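Protein pelota homolog (Archaeoglobus fulgidus, PDB 3OBY) probably recognises stalled ribosomes and, through an endoribonuclease activity that depends on a divalent metal, helps to cleave and clear damaged mRNA. Local coordinates at residues H27-I32 against E68-H73; E153-R158 against A178-F183; V216-S221 against R234-K239; D271-A276 against I334-R339. One frame throughout, in Å; residues are numbered along the deposited sequence.

Interaction 1. Residues H27-I32 against E68-H73; sequences HLRFII and EKVEFH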
loop_
_atom_site.group_PDB
_atom_site.type_symbol
_atom_site.label_atom_id
_atom_site.label_comp_id
_atom_site.label_asym_id
_atom_site.label_seq_id
_atom_site.Cartn_x
_atom_site.Cartn_y
_atom_site.Cartn_z
ATOM N N HIS A 27 6.274 -10.749 -0.929
ATOM C CA HIS A 27 6.409 -11.516 0.309
ATOM C C HIS A 27 5.471 -12.711 0.364
ATOM O O HIS A 27 5.863 -13.795 0.798
ATOM C CB HIS A 27 6.185 -10.622 1.531
ATOM C CG HIS A 27 7.298 -9.646 1.783
ATOM N ND1 HIS A 27 8.614 -10.038 1.916
ATOM C CD2 HIS A 27 7.291 -8.301 1.931
ATOM C CE1 HIS A 27 9.367 -8.975 2.134
ATOM N NE2 HIS A 27 8.589 -7.909 2.148
ATOM N N LEU A 28 4.233 -12.511 -0.081
ATOM C CA LEU A 28 3.235 -13.578 -0.089
ATOM C C LEU A 28 3.711 -14.784 -0.890
ATOM O O LEU A 28 3.420 -15.928 -0.536
ATOM C CB LEU A 28 1.919 -13.066 -0.677
ATOM C CG LEU A 28 1.101 -12.055 0.132
ATOM C CD1 LEU A 28 0.019 -11.450 -0.744
ATOM C CD2 LEU A 28 0.486 -12.743 1.347
ATOM N N ARG A 29 4.444 -14.518 -1.971
ATOM C CA ARG A 29 4.985 -15.564 -2.836
ATOM C C ARG A 29 5.904 -16.522 -2.077
ATOM O O ARG A 29 6.003 -17.697 -2.418
ATOM C CB ARG A 29 5.739 -14.929 -4.009
ATOM C CG ARG A 29 6.341 -15.917 -5.002
ATOM C CD ARG A 29 7.658 -16.473 -4.514
ATOM N NE ARG A 29 8.204 -17.490 -5.413
ATOM C CZ ARG A 29 8.048 -18.808 -5.278
ATOM N NH1 ARG A 29 7.349 -19.304 -4.271
ATOM N NH2 ARG A 29 8.620 -19.635 -6.146
ATOM N N PHE A 30 6.578 -16.027 -1.045
ATOM C CA PHE A 30 7.463 -16.880 -0.271
ATOM C C PHE A 30 6.795 -17.317 1.025
ATOM O O PHE A 30 7.263 -18.237 1.699
ATOM C CB PHE A 30 8.790 -16.161 -0.022
ATOM C CG PHE A 30 9.592 -15.947 -1.272
ATOM C CD1 PHE A 30 10.193 -17.028 -1.916
ATOM C CD2 PHE A 30 9.670 -14.683 -1.863
ATOM C CE1 PHE A 30 10.862 -16.854 -3.134
ATOM C CE2 PHE A 30 10.337 -14.499 -3.079
ATOM C CZ PHE A 30 10.929 -15.588 -3.718
ATOM N N ILE A 31 5.687 -16.664 1.363
ATOM C CA ILE A 31 4.926 -17.021 2.559
ATOM C C ILE A 31 4.081 -18.248 2.204
ATOM O O ILE A 31 4.087 -19.248 2.920
ATOM C CB ILE A 31 3.991 -15.867 3.012
ATOM C CG1 ILE A 31 4.807 -14.708 3.588
ATOM C CG2 ILE A 31 3.009 -16.372 4.039
ATOM C CD1 ILE A 31 5.742 -15.112 4.703
ATOM N N ILE A 32 3.360 -18.165 1.089
ATOM C CA ILE A 32 2.536 -19.280 0.624
ATOM C C ILE A 32 3.471 -20.405 0.187
ATOM O O ILE A 32 4.397 -20.186 -0.590
ATOM C CB ILE A 32 1.691 -18.879 -0.579
ATOM C CG1 ILE A 32 0.708 -17.786 -0.181
ATOM C CG2 ILE A 32 0.967 -20.093 -1.127
ATOM C CD1 ILE A 32 0.088 -17.089 -1.369
ATOM N N GLU A 68 0.332 -26.675 -5.021
ATOM C CA GLU A 68 1.315 -27.636 -5.509
ATOM C C GLU A 68 2.433 -26.870 -6.214
ATOM O O GLU A 68 3.491 -27.430 -6.493
ATOM C CB GLU A 68 0.684 -28.651 -6.466
ATOM C CG GLU A 68 -0.603 -29.276 -5.953
ATOM C CD GLU A 68 -1.100 -30.413 -6.827
ATOM O OE1 GLU A 68 -0.900 -30.352 -8.060
ATOM O OE2 GLU A 68 -1.703 -31.362 -6.282
ATOM N N LYS A 69 2.185 -25.587 -6.484
ATOM C CA LYS A 69 3.165 -24.717 -7.133
ATOM C C LYS A 69 2.850 -23.241 -6.896
ATOM O O LYS A 69 1.687 -22.838 -6.856
ATOM C CB LYS A 69 3.223 -24.992 -8.640
ATOM C CG LYS A 69 4.519 -24.526 -9.290
ATOM C CD LYS A 69 4.599 -24.838 -10.785
ATOM C CE LYS A 69 5.952 -24.384 -11.348
ATOM N NZ LYS A 69 6.169 -24.686 -12.794
ATOM N N VAL A 70 3.895 -22.440 -6.727
ATOM C CA VAL A 70 3.754 -21.005 -6.502
ATOM C C VAL A 70 4.809 -20.329 -7.361
ATOM O O VAL A 70 5.984 -20.699 -7.308
ATOM C CB VAL A 70 4.023 -20.633 -5.034
ATOM C CG1 VAL A 70 3.744 -19.162 -4.814
ATOM C CG2 VAL A 70 3.178 -21.481 -4.117
ATOM N N GLU A 71 4.409 -19.339 -8.147
ATOM C CA GLU A 71 5.373 -18.684 -9.010
ATOM C C GLU A 71 4.872 -17.356 -9.536
ATOM O O GLU A 71 3.668 -17.156 -9.683
ATOM C CB GLU A 71 5.699 -19.601 -10.186
ATOM C CG GLU A 71 4.556 -19.733 -11.188
ATOM C CD GLU A 71 4.673 -20.973 -12.050
ATOM O OE1 GLU A 71 5.811 -21.364 -12.391
ATOM O OE2 GLU A 71 3.619 -21.546 -12.395
ATOM N N PHE A 72 5.810 -16.454 -9.819
ATOM C CA PHE A 72 5.492 -15.137 -10.356
ATOM C C PHE A 72 5.198 -15.275 -11.840
ATOM O O PHE A 72 5.760 -16.135 -12.508
ATOM C CB PHE A 72 6.680 -14.186 -10.228
ATOM C CG PHE A 72 7.033 -13.818 -8.827
ATOM C CD1 PHE A 72 6.195 -13.003 -8.072
ATOM C CD2 PHE A 72 8.228 -14.260 -8.268
ATOM C CE1 PHE A 72 6.547 -12.631 -6.779
ATOM C CE2 PHE A 72 8.588 -13.894 -6.977
ATOM C CZ PHE A 72 7.745 -13.079 -6.233
ATOM N N HIS A 73 4.315 -14.424 -12.347
ATOM C CA HIS A 73 4.005 -14.405 -13.768
ATOM C C HIS A 73 5.230 -13.796 -14.438
ATOM O O HIS A 73 6.066 -13.188 -13.766
ATOM C CB HIS A 73 2.780 -13.533 -14.040
ATOM C CG HIS A 73 1.486 -14.288 -13.999
ATOM N ND1 HIS A 73 1.166 -15.163 -12.983
ATOM C CD2 HIS A 73 0.433 -14.299 -14.851
ATOM C CE1 HIS A 73 -0.028 -15.680 -13.211
ATOM N NE2 HIS A 73 -0.495 -15.173 -14.336
#

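Interaction 2. Residues E153-R158 against A178-F183; sequences EIFEER and AKLESF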
loop_
_atom_site.group_PDB
_atom_site.type_symbol
_atom_site.label_atom_id
_atom_site.label_comp_id
_atom_site.label_asym_id
_atom_site.label_seq_id
_atom_site.Cartn_x
_atom_site.Cartn_y
_atom_site.Cartn_z
ATOM N N GLU A 153 -18.219 10.130 14.025
ATOM C CA GLU A 153 -18.538 11.556 13.954
ATOM C C GLU A 153 -17.758 12.398 14.975
ATOM O O GLU A 153 -17.657 12.023 16.140
ATOM C CB GLU A 153 -20.046 11.752 14.150
ATOM C CG GLU A 153 -20.470 13.194 14.368
ATOM C CD GLU A 153 -21.978 13.369 14.380
ATOM O OE1 GLU A 153 -22.443 14.446 14.820
ATOM O OE2 GLU A 153 -22.693 12.439 13.941
ATOM N N ILE A 154 -17.206 13.530 14.532
ATOM C CA ILE A 154 -16.443 14.405 15.423
ATOM C C ILE A 154 -17.115 15.749 15.667
ATOM O O ILE A 154 -16.888 16.377 16.701
ATOM C CB ILE A 154 -15.001 14.664 14.908
ATOM C CG1 ILE A 154 -15.031 15.195 13.476
ATOM C CG2 ILE A 154 -14.179 13.388 15.001
ATOM C CD1 ILE A 154 -13.648 15.500 12.927
ATOM N N PHE A 155 -17.922 16.204 14.714
ATOM C CA PHE A 155 -18.642 17.460 14.885
ATOM C C PHE A 155 -19.700 17.701 13.827
ATOM O O PHE A 155 -19.771 17.001 12.820
ATOM C CB PHE A 155 -17.687 18.667 14.930
ATOM C CG PHE A 155 -17.060 19.021 13.599
ATOM C CD1 PHE A 155 -15.775 18.590 13.284
ATOM C CD2 PHE A 155 -17.735 19.827 12.681
ATOM C CE1 PHE A 155 -15.172 18.951 12.078
ATOM C CE2 PHE A 155 -17.139 20.193 11.471
ATOM C CZ PHE A 155 -15.855 19.756 11.174
ATOM N N GLU A 156 -20.529 18.704 14.092
ATOM C CA GLU A 156 -21.606 19.119 13.201
ATOM C C GLU A 156 -21.606 20.644 13.139
ATOM O O GLU A 156 -21.018 21.313 13.990
ATOM C CB GLU A 156 -22.962 18.661 13.730
ATOM C CG GLU A 156 -23.542 17.424 13.087
ATOM C CD GLU A 156 -25.019 17.289 13.401
ATOM O OE1 GLU A 156 -25.422 17.683 14.514
ATOM O OE2 GLU A 156 -25.778 16.788 12.550
ATOM N N GLU A 157 -22.283 21.191 12.140
ATOM C CA GLU A 157 -22.355 22.631 11.992
ATOM C C GLU A 157 -23.516 22.951 11.066
ATOM O O GLU A 157 -23.641 22.364 9.992
ATOM C CB GLU A 157 -21.043 23.156 11.405
ATOM C CG GLU A 157 -20.803 24.649 11.597
ATOM C CD GLU A 157 -20.753 25.055 13.057
ATOM O OE1 GLU A 157 -20.163 24.316 13.849
ATOM O OE2 GLU A 157 -21.296 26.117 13.413
ATOM N N ARG A 158 -24.374 23.869 11.490
ATOM C CA ARG A 158 -25.515 24.253 10.674
ATOM C C ARG A 158 -25.436 25.727 10.310
ATOM O O ARG A 158 -24.859 26.525 11.048
ATOM C CB ARG A 158 -26.824 23.945 11.411
ATOM C CG ARG A 158 -27.093 22.445 11.560
ATOM C CD ARG A 158 -28.366 22.142 12.347
ATOM N NE ARG A 158 -28.567 20.703 12.528
ATOM C CZ ARG A 158 -28.932 19.861 11.563
ATOM N NH1 ARG A 158 -29.147 20.307 10.330
ATOM N NH2 ARG A 158 -29.066 18.566 11.827
ATOM N N ALA A 178 -12.457 25.868 10.913
ATOM C CA ALA A 178 -11.778 26.105 12.191
ATOM C C ALA A 178 -11.866 24.861 13.059
ATOM O O ALA A 178 -10.923 24.537 13.817
ATOM C CB ALA A 178 -12.431 27.265 12.914
ATOM N N LYS A 179 -12.970 24.149 12.965
ATOM C CA LYS A 179 -13.003 23.011 13.821
ATOM C C LYS A 179 -12.290 21.851 13.123
ATOM O O LYS A 179 -11.708 20.989 13.816
ATOM C CB LYS A 179 -14.448 22.836 14.261
ATOM C CG LYS A 179 -15.415 22.797 13.141
ATOM C CD LYS A 179 -16.810 22.541 13.667
ATOM C CE LYS A 179 -17.359 23.727 14.424
ATOM N NZ LYS A 179 -18.734 23.475 14.909
ATOM N N LEU A 180 -12.334 21.765 11.807
ATOM C CA LEU A 180 -11.552 20.695 11.239
ATOM C C LEU A 180 -10.064 20.922 11.682
ATOM O O LEU A 180 -9.330 19.993 12.049
ATOM C CB LEU A 180 -11.613 20.766 9.747
ATOM C CG LEU A 180 -12.871 20.294 9.033
ATOM C CD1 LEU A 180 -12.759 20.646 7.563
ATOM C CD2 LEU A 180 -13.033 18.788 9.201
ATOM N N GLU A 181 -9.631 22.182 11.621
ATOM C CA GLU A 181 -8.254 22.557 11.947
ATOM C C GLU A 181 -7.848 22.215 13.380
ATOM O O GLU A 181 -6.678 21.945 13.653
ATOM C CB GLU A 181 -8.047 24.053 11.674
ATOM C CG GLU A 181 -6.595 24.463 11.407
ATOM C CD GLU A 181 -5.853 24.885 12.655
ATOM O OE1 GLU A 181 -6.182 25.956 13.212
ATOM O OE2 GLU A 181 -4.937 24.146 13.075
ATOM N N SER A 182 -8.812 22.206 14.292
ATOM C CA SER A 182 -8.512 21.900 15.681
ATOM C C SER A 182 -8.556 20.407 16.013
ATOM O O SER A 182 -8.022 19.991 17.045
ATOM C CB SER A 182 -9.461 22.668 16.608
ATOM O OG SER A 182 -10.807 22.265 16.423
ATOM N N PHE A 183 -9.177 19.597 15.151
ATOM C CA PHE A 183 -9.257 18.154 15.406
ATOM C C PHE A 183 -7.919 17.438 15.183
ATOM O O PHE A 183 -7.598 16.476 15.883
ATOM C CB PHE A 183 -10.339 17.495 14.543
ATOM C CG PHE A 183 -10.459 16.007 14.763
ATOM C CD1 PHE A 183 -10.835 15.506 16.004
ATOM C CD2 PHE A 183 -10.142 15.103 13.745
ATOM C CE1 PHE A 183 -10.894 14.125 16.230
ATOM C CE2 PHE A 183 -10.199 13.722 13.961
ATOM C CZ PHE A 183 -10.572 13.233 15.207
#

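Interaction 3. Residues V216-S221 against R234-K239; sequences VVVDVS and RRVVDK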
loop_
_atom_site.group_PDB
_atom_site.type_symbol
_atom_site.label_atom_id
_atom_site.label_comp_id
_atom_site.label_asym_id
_atom_site.label_seq_id
_atom_site.Cartn_x
_atom_site.Cartn_y
_atom_site.Cartn_z
ATOM N N VAL A 216 -9.410 16.185 -0.630
ATOM C CA VAL A 216 -9.955 15.790 -1.925
ATOM C C VAL A 216 -11.474 15.791 -1.910
ATOM O O VAL A 216 -12.091 15.410 -0.918
ATOM C CB VAL A 216 -9.480 14.384 -2.343
ATOM C CG1 VAL A 216 -7.960 14.329 -2.339
ATOM C CG2 VAL A 216 -10.059 13.335 -1.405
ATOM N N VAL A 217 -12.071 16.226 -3.016
ATOM C CA VAL A 217 -13.525 16.263 -3.148
ATOM C C VAL A 217 -13.995 15.064 -3.962
ATOM O O VAL A 217 -13.587 14.888 -5.108
ATOM C CB VAL A 217 -13.993 17.544 -3.855
ATOM C CG1 VAL A 217 -15.501 17.533 -4.001
ATOM C CG2 VAL A 217 -13.552 18.757 -3.072
ATOM N N VAL A 218 -14.850 14.243 -3.363
ATOM C CA VAL A 218 -15.375 13.051 -4.021
ATOM C C VAL A 218 -16.782 13.293 -4.558
ATOM O O VAL A 218 -17.490 14.186 -4.091
ATOM C CB VAL A 218 -15.381 11.853 -3.046
ATOM C CG1 VAL A 218 -16.084 10.660 -3.667
ATOM C CG2 VAL A 218 -13.949 11.481 -2.696
ATOM N N ASP A 219 -17.178 12.492 -5.542
ATOM C CA ASP A 219 -18.489 12.612 -6.171
ATOM C C ASP A 219 -19.674 12.239 -5.279
ATOM O O ASP A 219 -20.803 12.642 -5.554
ATOM C CB ASP A 219 -18.535 11.759 -7.441
ATOM C CG ASP A 219 -19.786 12.005 -8.265
ATOM O OD1 ASP A 219 -20.057 11.209 -9.189
ATOM O OD2 ASP A 219 -20.494 13.001 -7.995
ATOM N N VAL A 220 -19.427 11.467 -4.224
ATOM C CA VAL A 220 -20.494 11.055 -3.309
ATOM C C VAL A 220 -21.480 12.187 -3.022
ATOM O O VAL A 220 -21.081 13.321 -2.764
ATOM C CB VAL A 220 -19.913 10.554 -1.965
ATOM C CG1 VAL A 220 -21.039 10.247 -0.990
ATOM C CG2 VAL A 220 -19.071 9.309 -2.196
ATOM N N SER A 221 -22.770 11.874 -3.063
ATOM C CA SER A 221 -23.806 12.874 -2.822
ATOM C C SER A 221 -24.437 12.745 -1.447
ATOM O O SER A 221 -24.958 13.719 -0.897
ATOM C CB SER A 221 -24.899 12.763 -3.885
ATOM O OG SER A 221 -24.387 13.043 -5.176
ATOM N N ARG A 234 -16.600 3.412 -1.991
ATOM C CA ARG A 234 -15.856 3.880 -3.161
ATOM C C ARG A 234 -14.336 3.658 -3.077
ATOM O O ARG A 234 -13.603 4.005 -4.007
ATOM C CB ARG A 234 -16.123 5.373 -3.376
ATOM C CG ARG A 234 -17.580 5.744 -3.571
ATOM C CD ARG A 234 -17.905 5.991 -5.037
ATOM N NE ARG A 234 -19.237 6.569 -5.195
ATOM C CZ ARG A 234 -19.481 7.763 -5.730
ATOM N NH1 ARG A 234 -18.480 8.516 -6.167
ATOM N NH2 ARG A 234 -20.728 8.210 -5.822
ATOM N N ARG A 235 -13.868 3.090 -1.966
ATOM C CA ARG A 235 -12.442 2.828 -1.753
ATOM C C ARG A 235 -11.576 4.095 -1.860
ATOM O O ARG A 235 -10.412 4.036 -2.267
ATOM C CB ARG A 235 -11.938 1.774 -2.748
ATOM C CG ARG A 235 -12.881 0.594 -2.955
ATOM C CD ARG A 235 -13.316 -0.059 -1.648
ATOM N NE ARG A 235 -12.685 -1.359 -1.421
ATOM C CZ ARG A 235 -13.016 -2.182 -0.428
ATOM N NH1 ARG A 235 -13.971 -1.837 0.429
ATOM N NH2 ARG A 235 -12.398 -3.352 -0.291
ATOM N N VAL A 236 -12.150 5.239 -1.496
ATOM C CA VAL A 236 -11.425 6.499 -1.537
ATOM C C VAL A 236 -10.193 6.358 -0.641
ATOM O O VAL A 236 -9.078 6.691 -1.035
ATOM C CB VAL A 236 -12.298 7.669 -1.019
ATOM C CG1 VAL A 236 -11.535 8.962 -1.108
ATOM C CG2 VAL A 236 -13.576 7.775 -1.832
ATOM N N VAL A 237 -10.400 5.846 0.566
ATOM C CA VAL A 237 -9.299 5.659 1.502
ATOM C C VAL A 237 -8.169 4.866 0.859
ATOM O O VAL A 237 -6.997 5.220 0.994
ATOM C CB VAL A 237 -9.777 4.934 2.791
ATOM C CG1 VAL A 237 -8.592 4.441 3.602
ATOM C CG2 VAL A 237 -10.595 5.885 3.636
ATOM N N ASP A 238 -8.528 3.798 0.156
ATOM C CA ASP A 238 -7.547 2.951 -0.508
ATOM C C ASP A 238 -6.683 3.754 -1.465
ATOM O O ASP A 238 -5.489 3.486 -1.603
ATOM C CB ASP A 238 -8.259 1.825 -1.250
ATOM C CG ASP A 238 -8.887 0.835 -0.308
ATOM O OD1 ASP A 238 -8.149 0.000 0.252
ATOM O OD2 ASP A 238 -10.117 0.903 -0.112
ATOM N N LYS A 239 -7.289 4.736 -2.125
ATOM C CA LYS A 239 -6.547 5.590 -3.039
ATOM C C LYS A 239 -5.590 6.484 -2.241
ATOM O O LYS A 239 -4.437 6.680 -2.634
ATOM C CB LYS A 239 -7.517 6.422 -3.878
ATOM C CG LYS A 239 -8.114 5.618 -5.021
ATOM C CD LYS A 239 -9.349 6.264 -5.614
ATOM C CE LYS A 239 -9.867 5.440 -6.786
ATOM N NZ LYS A 239 -11.227 5.866 -7.232
#

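Interaction 4. Residues D271-A276 against I334-R339; sequences DEVREA and IAALLR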
loop_
_atom_site.group_PDB
_atom_site.type_symbol
_atom_site.label_atom_id
_atom_site.label_comp_id
_atom_site.label_asym_id
_atom_site.label_seq_id
_atom_site.Cartn_x
_atom_site.Cartn_y
_atom_site.Cartn_z
ATOM N N ASP A 271 25.588 -4.158 -10.916
ATOM C CA ASP A 271 26.978 -4.387 -10.533
ATOM C C ASP A 271 27.363 -3.685 -9.243
ATOM O O ASP A 271 27.937 -4.299 -8.337
ATOM C CB ASP A 271 27.916 -3.952 -11.652
ATOM C CG ASP A 271 27.759 -4.798 -12.882
ATOM O OD1 ASP A 271 27.651 -6.031 -12.724
ATOM O OD2 ASP A 271 27.750 -4.243 -14.000
ATOM N N GLU A 272 27.042 -2.400 -9.156
ATOM C CA GLU A 272 27.366 -1.626 -7.967
ATOM C C GLU A 272 26.651 -2.211 -6.749
ATOM O O GLU A 272 27.263 -2.386 -5.695
ATOM C CB GLU A 272 26.969 -0.159 -8.174
ATOM C CG GLU A 272 27.865 0.839 -7.451
ATOM C CD GLU A 272 27.629 2.275 -7.892
ATOM O OE1 GLU A 272 26.577 2.848 -7.537
ATOM O OE2 GLU A 272 28.496 2.828 -8.602
ATOM N N VAL A 273 25.364 -2.527 -6.913
ATOM C CA VAL A 273 24.547 -3.089 -5.841
ATOM C C VAL A 273 25.088 -4.432 -5.383
ATOM O O VAL A 273 25.119 -4.724 -4.187
ATOM C CB VAL A 273 23.069 -3.253 -6.293
ATOM C CG1 VAL A 273 22.265 -4.001 -5.237
ATOM C CG2 VAL A 273 22.447 -1.883 -6.535
ATOM N N ARG A 274 25.511 -5.258 -6.327
ATOM C CA ARG A 274 26.055 -6.555 -5.959
ATOM C C ARG A 274 27.340 -6.344 -5.180
ATOM O O ARG A 274 27.614 -7.071 -4.228
ATOM C CB ARG A 274 26.333 -7.398 -7.202
ATOM C CG ARG A 274 25.126 -8.112 -7.741
ATOM C CD ARG A 274 25.380 -8.637 -9.143
ATOM N NE ARG A 274 24.701 -9.908 -9.391
ATOM C CZ ARG A 274 24.496 -10.425 -10.597
ATOM N NH1 ARG A 274 24.911 -9.776 -11.674
ATOM N NH2 ARG A 274 23.891 -11.598 -10.724
ATOM N N GLU A 275 28.119 -5.342 -5.585
ATOM C CA GLU A 275 29.385 -5.034 -4.918
ATOM C C GLU A 275 29.106 -4.657 -3.472
ATOM O O GLU A 275 29.738 -5.174 -2.549
ATOM C CB GLU A 275 30.110 -3.874 -5.616
ATOM C CG GLU A 275 31.550 -3.660 -5.128
ATOM C CD GLU A 275 32.199 -2.387 -5.670
ATOM O OE1 GLU A 275 33.411 -2.422 -5.968
ATOM O OE2 GLU A 275 31.514 -1.348 -5.784
ATOM N N ALA A 276 28.148 -3.756 -3.284
ATOM C CA ALA A 276 27.778 -3.311 -1.950
ATOM C C ALA A 276 27.221 -4.473 -1.129
ATOM O O ALA A 276 27.498 -4.594 0.061
ATOM C CB ALA A 276 26.751 -2.191 -2.047
ATOM N N ILE A 334 17.830 -0.756 -10.453
ATOM C CA ILE A 334 18.068 -1.236 -9.103
ATOM C C ILE A 334 19.127 -0.361 -8.444
ATOM O O ILE A 334 20.141 -0.045 -9.050
ATOM C CB ILE A 334 18.510 -2.723 -9.115
ATOM C CG1 ILE A 334 18.564 -3.256 -7.681
ATOM C CG2 ILE A 334 19.859 -2.877 -9.803
ATOM C CD1 ILE A 334 18.832 -4.751 -7.582
ATOM N N ALA A 335 18.868 0.048 -7.208
ATOM C CA ALA A 335 19.790 0.901 -6.476
ATOM C C ALA A 335 19.689 0.584 -5.000
ATOM O O ALA A 335 18.828 -0.187 -4.591
ATOM C CB ALA A 335 19.458 2.357 -6.727
ATOM N N ALA A 336 20.567 1.168 -4.194
ATOM C CA ALA A 336 20.543 0.905 -2.759
ATOM C C ALA A 336 21.082 2.051 -1.923
ATOM O O ALA A 336 21.993 2.758 -2.336
ATOM C CB ALA A 336 21.338 -0.356 -2.450
ATOM N N LEU A 337 20.491 2.234 -0.750
ATOM C CA LEU A 337 20.941 3.240 0.193
ATOM C C LEU A 337 21.830 2.432 1.158
ATOM O O LEU A 337 21.369 1.487 1.801
ATOM C CB LEU A 337 19.743 3.873 0.903
ATOM C CG LEU A 337 18.751 4.573 -0.036
ATOM C CD1 LEU A 337 17.699 5.322 0.776
ATOM C CD2 LEU A 337 19.487 5.535 -0.950
ATOM N N LEU A 338 23.108 2.799 1.236
ATOM C CA LEU A 338 24.084 2.073 2.051
ATOM C C LEU A 338 24.292 2.497 3.496
ATOM O O LEU A 338 23.970 3.615 3.884
ATOM C CB LEU A 338 25.435 2.091 1.333
ATOM C CG LEU A 338 25.394 1.657 -0.134
ATOM C CD1 LEU A 338 26.785 1.717 -0.716
ATOM C CD2 LEU A 338 24.844 0.239 -0.243
ATOM N N ARG A 339 24.843 1.570 4.278
ATOM C CA ARG A 339 25.149 1.764 5.699
ATOM C C ARG A 339 26.521 2.407 5.819
ATOM O O ARG A 339 26.864 2.993 6.844
ATOM C CB ARG A 339 25.177 0.414 6.417
ATOM C CG ARG A 339 23.833 -0.271 6.464
ATOM C CD ARG A 339 23.935 -1.762 6.723
ATOM N NE ARG A 339 22.607 -2.291 7.014
ATOM C CZ ARG A 339 22.291 -3.579 7.024
ATOM N NH1 ARG A 339 23.213 -4.492 6.752
ATOM N NH2 ARG A 339 21.050 -3.947 7.308
#

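Interaction 1. Residues H27-I32 against E68-H73
In the Sm-fold N-terminal domain, the C-terminal turn of helix 22-31 lies alongside the end of strand 63-72; segments 27-31 and 69-72 run nearly antiparallel (162°), their axes 8.4 Å apart. Arg29 carries the contact, and its aliphatic part meets an aromatic ring: it passes over one face of Phe72 in a CH-pi contact, with CG 3.7 Å from the ring centroid. Phe30 meets the same ring at its edge, CE2 to CE2 of Phe72 at 4.3 Å, and Arg29 CD sits over the centre of the Phe30 ring. Trp26 adjoins both phenylalanines, and helix 301-310 touches them through Asp302. The charged end behaves differently. Arg29 CG is anti to the backbone N, and the chain bends at chi2 (-81°), which brings the guanidinium past the ring, the two planes 81° apart, so that Phe72 CE2 borders its edge. One guanidinium face lies against Val70 O, with NH2 at 3.1 Å from that oxygen but badly angled for a hydrogen bond. An alanine here removes the CG-CD cover and the charge, and would probably loosen the packing of the helix end on Phe72. Val70 adds van der Waals contacts: its CG1 rests 3.6 Å from the carbonyl oxygen Arg29 O, while CG2 turns to the residue just beyond the helix, meeting Ile32 CG2 at 4.0 Å.

Interaction 2. Residues E153-R158 against A178-F183
A classic beta bulge at Ile154 and Phe155, both facing Ala143, turns two successive side chains of edge strand 150-158 toward helix 172-183, which packs on the sheet; segments 153-158 and 178-183 run nearly antiparallel (164°). Ile154 places CD1 and CG2 over one face of Phe183, CD1 in a CH-pi contact 3.9 Å from the ring centroid and CG2 3.6 Å from Phe183 CE1. Phe155 has Lys179 CD over one face, a CH-pi contact modelled too tightly for its distance to be trusted, and Leu180 at its edge, CD2 to CZ of Phe155 at 3.6 Å. An alanine here removes the ring between Lys179 and Leu180 and would probably loosen the strand against the helix. Lys179 bends at chi3 (70°) to carry its ammonium to Glu157 OE1 in a salt bridge that is too close in the model; NZ, its position less certain, also makes a weak hydrogen bond to Glu156 O at 3.3 Å. Beyond this shell, Glu175 adds a second negative charge beside Glu157 OE2. Val132 of the sheet backs Ile154, Leu180 and Phe183, and Glu156 OE2 is hydrogen-bonded to Tyr140 OH.

Interaction 3. Residues V216-S221 against R234-K239
Two valines form the apolar side of this contact, where the chain leaving strand 215-217 faces the junction of helices 224-233 and 236-262. Val218 and Val236 meet tip to tip, CG2 of Val218 lying 3.8 Å from CG2 of Val236 and equally near its CG1. Ile189 of the adjacent strand touches both residues, and Ile231 flanks Val236, so this half joins the core between sheet and helices. The other half is polar and more open: Arg234 and Asp219 are exposed, although Val220 against the arginine is buried. Arg234 bends at chi2 (-102°) and slides past Val220 in the opposite direction, laying the centre of one guanidinium face on a methyl group, with CZ 3.9 Å from Val220 CG2. Asp219 CB borders the guanidinium edge, 3.5 Å from NH1 of Arg234. Asp219 is poorly ordered, and its OD1 stays 4.3 Å from Arg234 NH1, beyond a salt bridge. Arg235 makes the turn between the helices, with positive phi in a Schellman motif closing the first and at the N-cap of the second. The salt bridge of Arg234 NE to Glu230 of helix 224-233 is likely to help orient the guanidinium; toward 216-221 the flat face of the cation rests on the Val220 methyl, with probably only a diffuse attraction for Asp219.

Interaction 4. Residues D271-A276 against I334-R339
Flat side-chain groups stay at the margins here: the Arg274 guanidinium makes a cation-pi contact with Trp299, and that of Arg339 gives hydrogen bonds to the carbonyls of Arg280 and Ser311. Between helix 270-277 and strand 334-338 the contact is aliphatic and fully buried. Val273 is its centre. Its CG2, anti to the carbonyl carbon, reaches down onto the strand backbone, 3.8 Å from Ala335 CA and 3.9 Å from Ile334 O, while CG1 lies 4.2 Å from Ile334 CD1. One turn on, Ala276 CB meets Leu338 CD2 at 3.6 Å. The axes of 271-276 and 334-338 come within 7.9 Å at 38°, a closeness consistent with the small Ala336 and Ala276 facing across. This is helix-on-sheet packing in the alpha/beta C-terminal domain of the eRF1 family. Strand 334-338 runs between 266-268 and 282-288, antiparallel to both; Leu285 and Ile282 of 282-288 extend the surface under helix 270-277, while Ala335 and Leu337 contact the long helix 236-262.

In the fold
The four contacts follow one another along the chain without overlap and sample all three domains. Interaction 1 lies in the N-terminal Sm-fold domain, interactions 2 and 3 in the central domain and interaction 4 in the C-terminal one. Interactions 2 and 3, with centres 19 Å apart, reach the same mixed sheet at its two outermost strands, 150-158 and 215-217. The centres of interactions 1 and 4 are 26 Å apart, whereas 2 and 4 are separated by 48 Å. Helix 236-262 starts in interaction 3 and touches strand 334-338 of interaction 4, and helix 301-310 touches interaction 1. The contacts each lie within one domain, which is consistent with the inter-domain plasticity described for archaeal Pelota.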